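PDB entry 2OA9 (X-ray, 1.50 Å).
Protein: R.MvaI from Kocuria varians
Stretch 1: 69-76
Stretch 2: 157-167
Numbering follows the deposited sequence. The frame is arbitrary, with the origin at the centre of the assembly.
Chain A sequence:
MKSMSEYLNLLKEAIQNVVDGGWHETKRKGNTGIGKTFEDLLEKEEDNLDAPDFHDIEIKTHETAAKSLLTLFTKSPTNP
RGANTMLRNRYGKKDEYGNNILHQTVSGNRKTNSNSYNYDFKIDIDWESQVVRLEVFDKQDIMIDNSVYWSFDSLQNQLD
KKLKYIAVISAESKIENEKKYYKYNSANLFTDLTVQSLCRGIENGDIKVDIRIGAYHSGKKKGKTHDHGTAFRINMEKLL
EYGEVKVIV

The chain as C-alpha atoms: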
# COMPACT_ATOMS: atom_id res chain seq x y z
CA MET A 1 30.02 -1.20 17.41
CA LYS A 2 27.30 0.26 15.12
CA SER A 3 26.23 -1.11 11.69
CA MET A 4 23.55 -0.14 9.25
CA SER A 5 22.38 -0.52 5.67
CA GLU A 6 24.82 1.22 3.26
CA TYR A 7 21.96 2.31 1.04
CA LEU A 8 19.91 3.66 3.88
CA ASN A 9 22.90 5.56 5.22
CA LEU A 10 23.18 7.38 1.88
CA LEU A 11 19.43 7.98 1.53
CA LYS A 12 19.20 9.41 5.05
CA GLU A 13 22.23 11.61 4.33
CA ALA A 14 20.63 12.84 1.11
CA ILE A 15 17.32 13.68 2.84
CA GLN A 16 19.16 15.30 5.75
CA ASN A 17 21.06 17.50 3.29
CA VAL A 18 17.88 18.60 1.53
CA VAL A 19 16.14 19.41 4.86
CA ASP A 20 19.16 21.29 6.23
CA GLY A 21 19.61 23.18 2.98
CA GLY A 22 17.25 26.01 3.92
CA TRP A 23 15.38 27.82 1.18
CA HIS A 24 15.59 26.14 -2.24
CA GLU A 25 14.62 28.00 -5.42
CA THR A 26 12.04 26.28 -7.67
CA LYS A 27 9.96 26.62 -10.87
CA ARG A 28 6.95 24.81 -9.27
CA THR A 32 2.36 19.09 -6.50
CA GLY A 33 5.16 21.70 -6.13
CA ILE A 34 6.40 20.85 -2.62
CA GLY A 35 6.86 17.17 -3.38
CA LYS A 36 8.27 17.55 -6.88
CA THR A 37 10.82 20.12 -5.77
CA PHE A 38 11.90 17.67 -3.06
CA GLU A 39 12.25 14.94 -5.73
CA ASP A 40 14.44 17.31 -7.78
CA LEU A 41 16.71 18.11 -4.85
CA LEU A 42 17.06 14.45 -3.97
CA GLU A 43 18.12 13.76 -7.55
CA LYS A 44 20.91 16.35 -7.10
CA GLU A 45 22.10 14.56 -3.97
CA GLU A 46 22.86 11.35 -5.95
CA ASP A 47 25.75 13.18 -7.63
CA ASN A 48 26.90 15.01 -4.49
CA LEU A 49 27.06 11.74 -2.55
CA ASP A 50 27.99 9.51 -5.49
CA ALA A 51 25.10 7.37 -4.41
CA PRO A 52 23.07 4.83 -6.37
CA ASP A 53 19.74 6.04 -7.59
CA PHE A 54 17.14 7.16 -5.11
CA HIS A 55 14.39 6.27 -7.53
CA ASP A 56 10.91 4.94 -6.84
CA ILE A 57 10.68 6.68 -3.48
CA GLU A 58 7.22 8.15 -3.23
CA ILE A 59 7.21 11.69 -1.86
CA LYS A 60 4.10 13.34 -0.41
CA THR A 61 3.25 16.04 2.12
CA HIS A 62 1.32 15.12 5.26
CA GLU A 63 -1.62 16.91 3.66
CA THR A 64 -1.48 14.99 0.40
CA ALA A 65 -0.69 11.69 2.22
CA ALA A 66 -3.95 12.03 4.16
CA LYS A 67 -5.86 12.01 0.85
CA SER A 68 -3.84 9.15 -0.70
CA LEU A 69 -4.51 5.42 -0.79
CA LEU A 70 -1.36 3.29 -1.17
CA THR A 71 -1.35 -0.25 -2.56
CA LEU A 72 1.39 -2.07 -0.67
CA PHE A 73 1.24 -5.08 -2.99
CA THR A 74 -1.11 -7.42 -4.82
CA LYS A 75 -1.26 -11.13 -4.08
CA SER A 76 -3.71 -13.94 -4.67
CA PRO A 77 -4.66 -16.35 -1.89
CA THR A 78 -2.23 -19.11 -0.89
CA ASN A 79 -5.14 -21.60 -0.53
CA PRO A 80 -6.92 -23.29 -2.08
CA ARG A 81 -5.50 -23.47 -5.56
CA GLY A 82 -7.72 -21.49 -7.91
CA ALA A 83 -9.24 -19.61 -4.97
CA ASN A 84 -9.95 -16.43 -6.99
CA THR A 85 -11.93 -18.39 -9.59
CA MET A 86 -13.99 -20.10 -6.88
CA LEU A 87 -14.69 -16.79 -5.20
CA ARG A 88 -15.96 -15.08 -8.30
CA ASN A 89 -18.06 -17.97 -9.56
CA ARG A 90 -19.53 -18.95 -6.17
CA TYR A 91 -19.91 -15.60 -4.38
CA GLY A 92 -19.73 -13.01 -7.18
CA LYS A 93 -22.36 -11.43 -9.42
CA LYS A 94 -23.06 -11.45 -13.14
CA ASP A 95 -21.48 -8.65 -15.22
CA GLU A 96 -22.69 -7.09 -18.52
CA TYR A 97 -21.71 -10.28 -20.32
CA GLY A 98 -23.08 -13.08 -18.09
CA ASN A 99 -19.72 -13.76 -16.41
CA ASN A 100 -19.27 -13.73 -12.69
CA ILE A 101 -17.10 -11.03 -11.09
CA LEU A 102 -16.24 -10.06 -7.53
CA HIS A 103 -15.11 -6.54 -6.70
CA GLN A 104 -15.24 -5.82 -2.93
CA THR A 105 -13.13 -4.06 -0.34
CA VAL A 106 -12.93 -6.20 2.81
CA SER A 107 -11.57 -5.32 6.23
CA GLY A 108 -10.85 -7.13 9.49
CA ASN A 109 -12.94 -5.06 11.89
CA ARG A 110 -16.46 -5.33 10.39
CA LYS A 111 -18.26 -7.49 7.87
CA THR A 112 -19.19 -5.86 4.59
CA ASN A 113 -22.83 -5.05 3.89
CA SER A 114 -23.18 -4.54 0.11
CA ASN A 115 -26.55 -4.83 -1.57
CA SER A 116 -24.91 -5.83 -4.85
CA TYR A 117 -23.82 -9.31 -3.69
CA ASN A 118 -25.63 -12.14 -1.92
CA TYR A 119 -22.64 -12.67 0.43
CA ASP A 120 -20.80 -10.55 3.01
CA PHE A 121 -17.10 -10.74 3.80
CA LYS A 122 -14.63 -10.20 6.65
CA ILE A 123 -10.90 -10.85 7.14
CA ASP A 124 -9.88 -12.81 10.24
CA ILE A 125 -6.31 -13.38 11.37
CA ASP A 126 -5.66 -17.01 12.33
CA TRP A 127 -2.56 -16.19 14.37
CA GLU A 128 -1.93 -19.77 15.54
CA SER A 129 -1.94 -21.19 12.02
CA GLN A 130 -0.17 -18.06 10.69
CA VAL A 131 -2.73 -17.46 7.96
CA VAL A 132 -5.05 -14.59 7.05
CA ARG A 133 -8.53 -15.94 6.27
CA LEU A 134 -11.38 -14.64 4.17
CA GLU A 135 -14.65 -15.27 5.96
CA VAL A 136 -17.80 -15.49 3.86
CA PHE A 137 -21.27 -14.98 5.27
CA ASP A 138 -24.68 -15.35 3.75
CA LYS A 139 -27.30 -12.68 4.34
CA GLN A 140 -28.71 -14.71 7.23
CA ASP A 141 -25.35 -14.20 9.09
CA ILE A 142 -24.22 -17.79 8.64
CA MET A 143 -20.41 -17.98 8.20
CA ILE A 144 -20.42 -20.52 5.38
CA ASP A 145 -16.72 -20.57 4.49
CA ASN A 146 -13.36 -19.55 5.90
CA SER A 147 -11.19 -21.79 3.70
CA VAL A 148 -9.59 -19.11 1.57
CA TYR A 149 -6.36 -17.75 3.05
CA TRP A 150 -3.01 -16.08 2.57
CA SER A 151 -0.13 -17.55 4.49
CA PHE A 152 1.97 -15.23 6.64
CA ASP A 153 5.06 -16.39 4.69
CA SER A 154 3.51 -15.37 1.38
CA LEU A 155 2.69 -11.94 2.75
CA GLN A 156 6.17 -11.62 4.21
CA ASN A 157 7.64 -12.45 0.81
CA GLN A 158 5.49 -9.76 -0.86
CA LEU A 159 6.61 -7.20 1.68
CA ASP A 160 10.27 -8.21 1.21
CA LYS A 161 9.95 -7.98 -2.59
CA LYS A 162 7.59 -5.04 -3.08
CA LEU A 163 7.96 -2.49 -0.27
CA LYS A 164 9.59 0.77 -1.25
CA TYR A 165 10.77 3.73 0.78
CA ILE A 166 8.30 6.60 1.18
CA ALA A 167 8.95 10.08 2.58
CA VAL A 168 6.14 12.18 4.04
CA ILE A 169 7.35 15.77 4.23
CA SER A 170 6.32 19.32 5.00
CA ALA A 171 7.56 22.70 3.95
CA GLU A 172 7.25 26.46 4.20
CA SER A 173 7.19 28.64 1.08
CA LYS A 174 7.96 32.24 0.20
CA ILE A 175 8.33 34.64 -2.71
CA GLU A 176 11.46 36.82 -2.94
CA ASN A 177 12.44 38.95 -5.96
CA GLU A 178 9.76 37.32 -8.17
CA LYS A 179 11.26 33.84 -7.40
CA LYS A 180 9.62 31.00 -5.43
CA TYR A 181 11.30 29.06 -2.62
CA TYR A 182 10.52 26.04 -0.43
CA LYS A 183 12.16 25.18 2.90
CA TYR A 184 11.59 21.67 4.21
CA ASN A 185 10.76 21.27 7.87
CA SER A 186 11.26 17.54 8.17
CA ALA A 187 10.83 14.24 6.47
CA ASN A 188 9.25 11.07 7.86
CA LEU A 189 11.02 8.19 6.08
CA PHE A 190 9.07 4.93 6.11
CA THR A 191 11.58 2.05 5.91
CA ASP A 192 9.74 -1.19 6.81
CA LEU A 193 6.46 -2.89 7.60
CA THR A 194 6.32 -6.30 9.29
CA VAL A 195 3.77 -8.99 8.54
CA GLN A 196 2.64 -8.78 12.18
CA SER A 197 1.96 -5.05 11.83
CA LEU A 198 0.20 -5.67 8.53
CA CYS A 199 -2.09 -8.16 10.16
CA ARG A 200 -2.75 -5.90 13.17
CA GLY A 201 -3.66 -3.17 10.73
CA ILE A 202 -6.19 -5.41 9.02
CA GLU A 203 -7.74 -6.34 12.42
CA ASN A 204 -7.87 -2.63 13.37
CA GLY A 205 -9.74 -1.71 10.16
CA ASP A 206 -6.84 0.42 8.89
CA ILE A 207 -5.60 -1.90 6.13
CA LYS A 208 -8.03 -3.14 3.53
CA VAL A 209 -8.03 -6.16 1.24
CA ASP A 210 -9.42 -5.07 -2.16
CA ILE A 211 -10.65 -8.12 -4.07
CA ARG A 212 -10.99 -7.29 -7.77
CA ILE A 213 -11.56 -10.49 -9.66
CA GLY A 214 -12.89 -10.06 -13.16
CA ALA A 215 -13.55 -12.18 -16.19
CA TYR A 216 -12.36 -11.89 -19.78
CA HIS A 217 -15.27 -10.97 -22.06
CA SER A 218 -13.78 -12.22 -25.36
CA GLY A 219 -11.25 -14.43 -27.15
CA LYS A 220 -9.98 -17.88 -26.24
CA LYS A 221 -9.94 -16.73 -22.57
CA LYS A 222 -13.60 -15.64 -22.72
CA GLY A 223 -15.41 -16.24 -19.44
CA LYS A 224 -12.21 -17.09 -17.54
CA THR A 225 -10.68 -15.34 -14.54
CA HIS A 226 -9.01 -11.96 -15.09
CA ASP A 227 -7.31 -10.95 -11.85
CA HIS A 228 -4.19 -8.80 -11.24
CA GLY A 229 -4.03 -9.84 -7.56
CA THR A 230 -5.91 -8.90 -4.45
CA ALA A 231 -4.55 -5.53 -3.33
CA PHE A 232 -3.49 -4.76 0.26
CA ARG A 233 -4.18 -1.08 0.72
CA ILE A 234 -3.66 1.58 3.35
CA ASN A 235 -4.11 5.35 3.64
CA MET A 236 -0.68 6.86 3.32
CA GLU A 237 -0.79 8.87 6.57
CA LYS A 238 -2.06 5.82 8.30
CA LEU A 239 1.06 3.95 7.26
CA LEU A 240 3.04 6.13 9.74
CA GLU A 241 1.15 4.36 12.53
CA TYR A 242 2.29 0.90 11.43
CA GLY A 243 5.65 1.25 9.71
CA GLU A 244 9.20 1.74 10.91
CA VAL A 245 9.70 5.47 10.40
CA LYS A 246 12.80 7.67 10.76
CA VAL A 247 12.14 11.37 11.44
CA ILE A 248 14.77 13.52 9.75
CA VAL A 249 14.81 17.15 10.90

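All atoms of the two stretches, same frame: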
# COMPACT_ATOMS: atom_id res chain seq x y z
N LEU A 69 -4.41 6.84 -1.10
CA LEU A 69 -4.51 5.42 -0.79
C LEU A 69 -3.34 4.70 -1.49
O LEU A 69 -3.20 4.78 -2.70
CB LEU A 69 -5.85 4.88 -1.31
CG LEU A 69 -6.23 3.44 -1.06
CD1 LEU A 69 -6.24 3.14 0.45
CD2 LEU A 69 -7.56 3.12 -1.74
N LEU A 70 -2.53 4.01 -0.70
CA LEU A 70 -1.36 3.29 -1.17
C LEU A 70 -1.72 1.81 -1.30
O LEU A 70 -2.29 1.22 -0.38
CB LEU A 70 -0.27 3.48 -0.12
CG LEU A 70 1.09 2.85 -0.37
CD1 LEU A 70 1.79 3.62 -1.47
CD2 LEU A 70 1.90 2.84 0.93
N THR A 71 -1.39 1.19 -2.43
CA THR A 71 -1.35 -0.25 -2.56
C THR A 71 0.03 -0.76 -2.21
O THR A 71 0.97 -0.49 -2.91
CB THR A 71 -1.69 -0.61 -3.99
OG1 THR A 71 -3.01 -0.16 -4.28
CG2 THR A 71 -1.67 -2.13 -4.20
N LEU A 72 0.12 -1.51 -1.13
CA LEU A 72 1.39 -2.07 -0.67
C LEU A 72 1.88 -3.13 -1.64
O LEU A 72 3.05 -3.15 -1.99
CB LEU A 72 1.20 -2.69 0.71
CG LEU A 72 0.82 -1.67 1.81
CD1 LEU A 72 0.24 -2.34 3.04
CD2 LEU A 72 2.00 -0.82 2.18
N PHE A 73 0.97 -4.00 -2.04
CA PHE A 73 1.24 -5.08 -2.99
C PHE A 73 -0.06 -5.73 -3.38
O PHE A 73 -1.09 -5.51 -2.76
CB PHE A 73 2.21 -6.12 -2.37
CG PHE A 73 1.71 -6.78 -1.10
CD1 PHE A 73 0.90 -7.88 -1.12
CD2 PHE A 73 2.08 -6.27 0.13
CE1 PHE A 73 0.46 -8.50 0.05
CE2 PHE A 73 1.61 -6.84 1.30
CZ PHE A 73 0.79 -7.96 1.27
N THR A 74 0.00 -6.57 -4.40
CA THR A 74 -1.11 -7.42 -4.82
C THR A 74 -0.65 -8.86 -4.69
O THR A 74 0.53 -9.20 -4.96
CB THR A 74 -1.57 -7.11 -6.28
OG1 THR A 74 -0.46 -7.23 -7.19
CG2 THR A 74 -2.02 -5.70 -6.43
N LYS A 75 -1.57 -9.73 -4.27
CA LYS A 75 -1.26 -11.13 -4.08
C LYS A 75 -2.53 -11.93 -3.90
O LYS A 75 -3.34 -11.62 -3.02
CB LYS A 75 -0.32 -11.36 -2.88
CG LYS A 75 0.06 -12.82 -2.56
CD LYS A 75 1.01 -13.38 -3.60
CE LYS A 75 1.39 -14.79 -3.24
NZ LYS A 75 0.27 -15.74 -3.49
N SER A 76 -2.63 -12.97 -4.74
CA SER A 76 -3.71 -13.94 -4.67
C SER A 76 -3.59 -14.86 -3.47
O SER A 76 -2.51 -15.08 -2.96
CB SER A 76 -3.74 -14.78 -5.95
OG SER A 76 -4.27 -14.02 -7.03
N ASN A 157 6.90 -12.45 2.06
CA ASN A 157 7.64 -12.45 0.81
C ASN A 157 7.24 -11.26 -0.06
O ASN A 157 8.10 -10.64 -0.65
CB ASN A 157 7.43 -13.77 0.05
CG ASN A 157 8.06 -13.75 -1.33
OD1 ASN A 157 7.37 -13.78 -2.35
ND2 ASN A 157 9.40 -13.69 -1.36
N GLN A 158 5.95 -10.92 -0.12
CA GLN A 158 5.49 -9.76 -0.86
C GLN A 158 6.06 -8.48 -0.30
O GLN A 158 6.51 -7.58 -1.06
CB GLN A 158 3.96 -9.68 -0.80
CG GLN A 158 3.31 -10.70 -1.65
CD GLN A 158 3.69 -10.52 -3.10
OE1 GLN A 158 3.38 -9.49 -3.69
NE2 GLN A 158 4.43 -11.49 -3.65
N LEU A 159 6.07 -8.38 1.02
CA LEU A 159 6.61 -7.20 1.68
C LEU A 159 8.11 -7.06 1.39
O LEU A 159 8.56 -5.98 1.00
CB LEU A 159 6.35 -7.23 3.19
CG LEU A 159 4.90 -7.04 3.64
CD1 LEU A 159 4.80 -7.50 5.08
CD2 LEU A 159 4.38 -5.59 3.48
N ASP A 160 8.85 -8.16 1.54
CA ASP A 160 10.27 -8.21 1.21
C ASP A 160 10.56 -7.80 -0.24
O ASP A 160 11.54 -7.11 -0.50
CB ASP A 160 10.83 -9.62 1.44
CG ASP A 160 10.91 -10.02 2.91
OD1 ASP A 160 10.83 -9.16 3.82
OD2 ASP A 160 11.08 -11.21 3.25
N LYS A 161 9.72 -8.22 -1.17
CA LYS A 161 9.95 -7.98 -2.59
C LYS A 161 9.46 -6.63 -3.08
O LYS A 161 10.04 -6.06 -4.00
CB LYS A 161 9.26 -9.05 -3.44
CG LYS A 161 10.13 -10.19 -3.94
CD LYS A 161 9.38 -10.98 -5.02
CE LYS A 161 8.21 -11.77 -4.46
NZ LYS A 161 8.29 -13.22 -4.82
N LYS A 162 8.38 -6.10 -2.47
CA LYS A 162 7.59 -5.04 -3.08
C LYS A 162 7.62 -3.72 -2.31
O LYS A 162 7.37 -2.69 -2.91
CB LYS A 162 6.13 -5.46 -3.31
CG LYS A 162 5.96 -6.70 -4.19
CD LYS A 162 6.77 -6.60 -5.45
CE LYS A 162 6.40 -7.68 -6.46
NZ LYS A 162 5.20 -7.29 -7.24
N LEU A 163 7.96 -3.74 -1.03
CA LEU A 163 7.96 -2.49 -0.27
C LEU A 163 9.00 -1.55 -0.82
O LEU A 163 10.08 -1.98 -1.22
CB LEU A 163 8.27 -2.72 1.20
CG LEU A 163 7.16 -3.21 2.13
CD1 LEU A 163 7.76 -3.40 3.51
CD2 LEU A 163 6.00 -2.23 2.16
N LYS A 164 8.66 -0.27 -0.84
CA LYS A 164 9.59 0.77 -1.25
C LYS A 164 9.63 1.79 -0.13
O LYS A 164 8.70 1.88 0.68
CB LYS A 164 9.14 1.40 -2.56
CG LYS A 164 9.14 0.42 -3.74
CD LYS A 164 8.71 1.06 -5.03
CE LYS A 164 9.19 0.27 -6.27
NZ LYS A 164 8.68 0.91 -7.54
N TYR A 165 10.71 2.55 -0.08
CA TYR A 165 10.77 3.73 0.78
C TYR A 165 9.73 4.78 0.39
O TYR A 165 9.40 4.96 -0.77
CB TYR A 165 12.19 4.35 0.76
CG TYR A 165 13.28 3.46 1.31
CD1 TYR A 165 14.20 2.83 0.46
CD2 TYR A 165 13.40 3.23 2.66
CE1 TYR A 165 15.19 2.01 0.96
CE2 TYR A 165 14.37 2.44 3.17
CZ TYR A 165 15.26 1.84 2.33
OH TYR A 165 16.20 1.03 2.88
N ILE A 166 9.18 5.45 1.39
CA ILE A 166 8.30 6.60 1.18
C ILE A 166 8.76 7.68 2.14
O ILE A 166 9.11 7.38 3.30
CB ILE A 166 6.83 6.22 1.50
CG1 ILE A 166 6.31 5.19 0.52
CG2 ILE A 166 5.93 7.44 1.45
CD1 ILE A 166 5.32 4.26 1.14
N ALA A 167 8.69 8.93 1.70
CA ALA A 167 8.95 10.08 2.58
C ALA A 167 7.72 10.97 2.62
O ALA A 167 7.21 11.40 1.58
CB ALA A 167 10.18 10.85 2.15
O HOH W 1 2.62 -6.40 -6.08

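A helix and a strand that are remote in sequence can be joined largely by apolar side-chain packing, with water adding a polar link. The contact between residues 69-76 and 157-167 of R.MvaI is a compact example. No two touching residues lie closer than 83 positions apart in the chain, and 398 Å² of surface, summed over both sides, is buried between the stretches. The strand 69-74 and the helix 157-162 approach to 8.4 Å between axes, with 116° between their N-to-C directions. The helical residues touch Leu72 to Lys75, the end of the strand and the residue after it, and the segment after the helix supplies further partners.

The aromatic contact comes first. Phe73 points its CA-to-CB bond toward the helix, and with chi1 in the p well its ring lies beneath Gln158. Gln158 CB stands 3.7 Å from the centroid of the Phe73 ring, only 16° off the ring normal, so this is a CH-pi contact over the face; the closest atoms are Phe73 CD1 and Gln158 CB at 3.6 Å. A residue with a polar end thus packs through its aliphatic base. Leu159 reaches the same ring obliquely, Leu159 CD2 lying 3.7 Å from Phe73 CE2. Its CA-to-CB bond points sideways, but the end of its side chain comes nearer to the strand.

Purely aliphatic pairs extend the packing toward the start of the strand. Leu72 CD2 meets Leu163 CD2 at 4.2 Å, and Leu70 CD2 meets Ile166 CD1 at 3.7 Å. Leu163 is the first residue to leave helical phi/psi, while Ile166 already belongs to the next strand, so the apolar seam continues past the helix. The last pair shows how far side chains can span: the CA atoms of Leu70 and Ile166 are 10.5 Å apart, yet their methyl groups touch.

Long polar side chains also contribute their carbon atoms. Lys162 CB sits 4.1 Å from Phe73 CB, and Lys75 CB lies 3.9 Å from Gln158 CG. The Lys75 side chain then leads away from the helix, and its amine turns back to its own stretch, with Lys75 NZ donating to Ser76 O at 2.9 Å. Lys161 likewise stays local, Lys161 NZ donating to Asn157 OD1 at 2.7 Å.

Water 1 provides a polar bridge across the contact. It accepts from the backbone of the strand, Thr74 N to the water oxygen being 3.1 Å, and from the side chain of Lys162, whose NZ is 3.0 Å from the same oxygen. The water therefore joins two donors that could not serve each other.

Backbone bonds in and just beyond the helix complete the picture: Lys161 N donates to Asn157 O at 3.0 Å and Leu163 N to Leu159 O at 3.1 Å. This second bond ties Leu163 to the final turn even as its backbone departs from helical geometry.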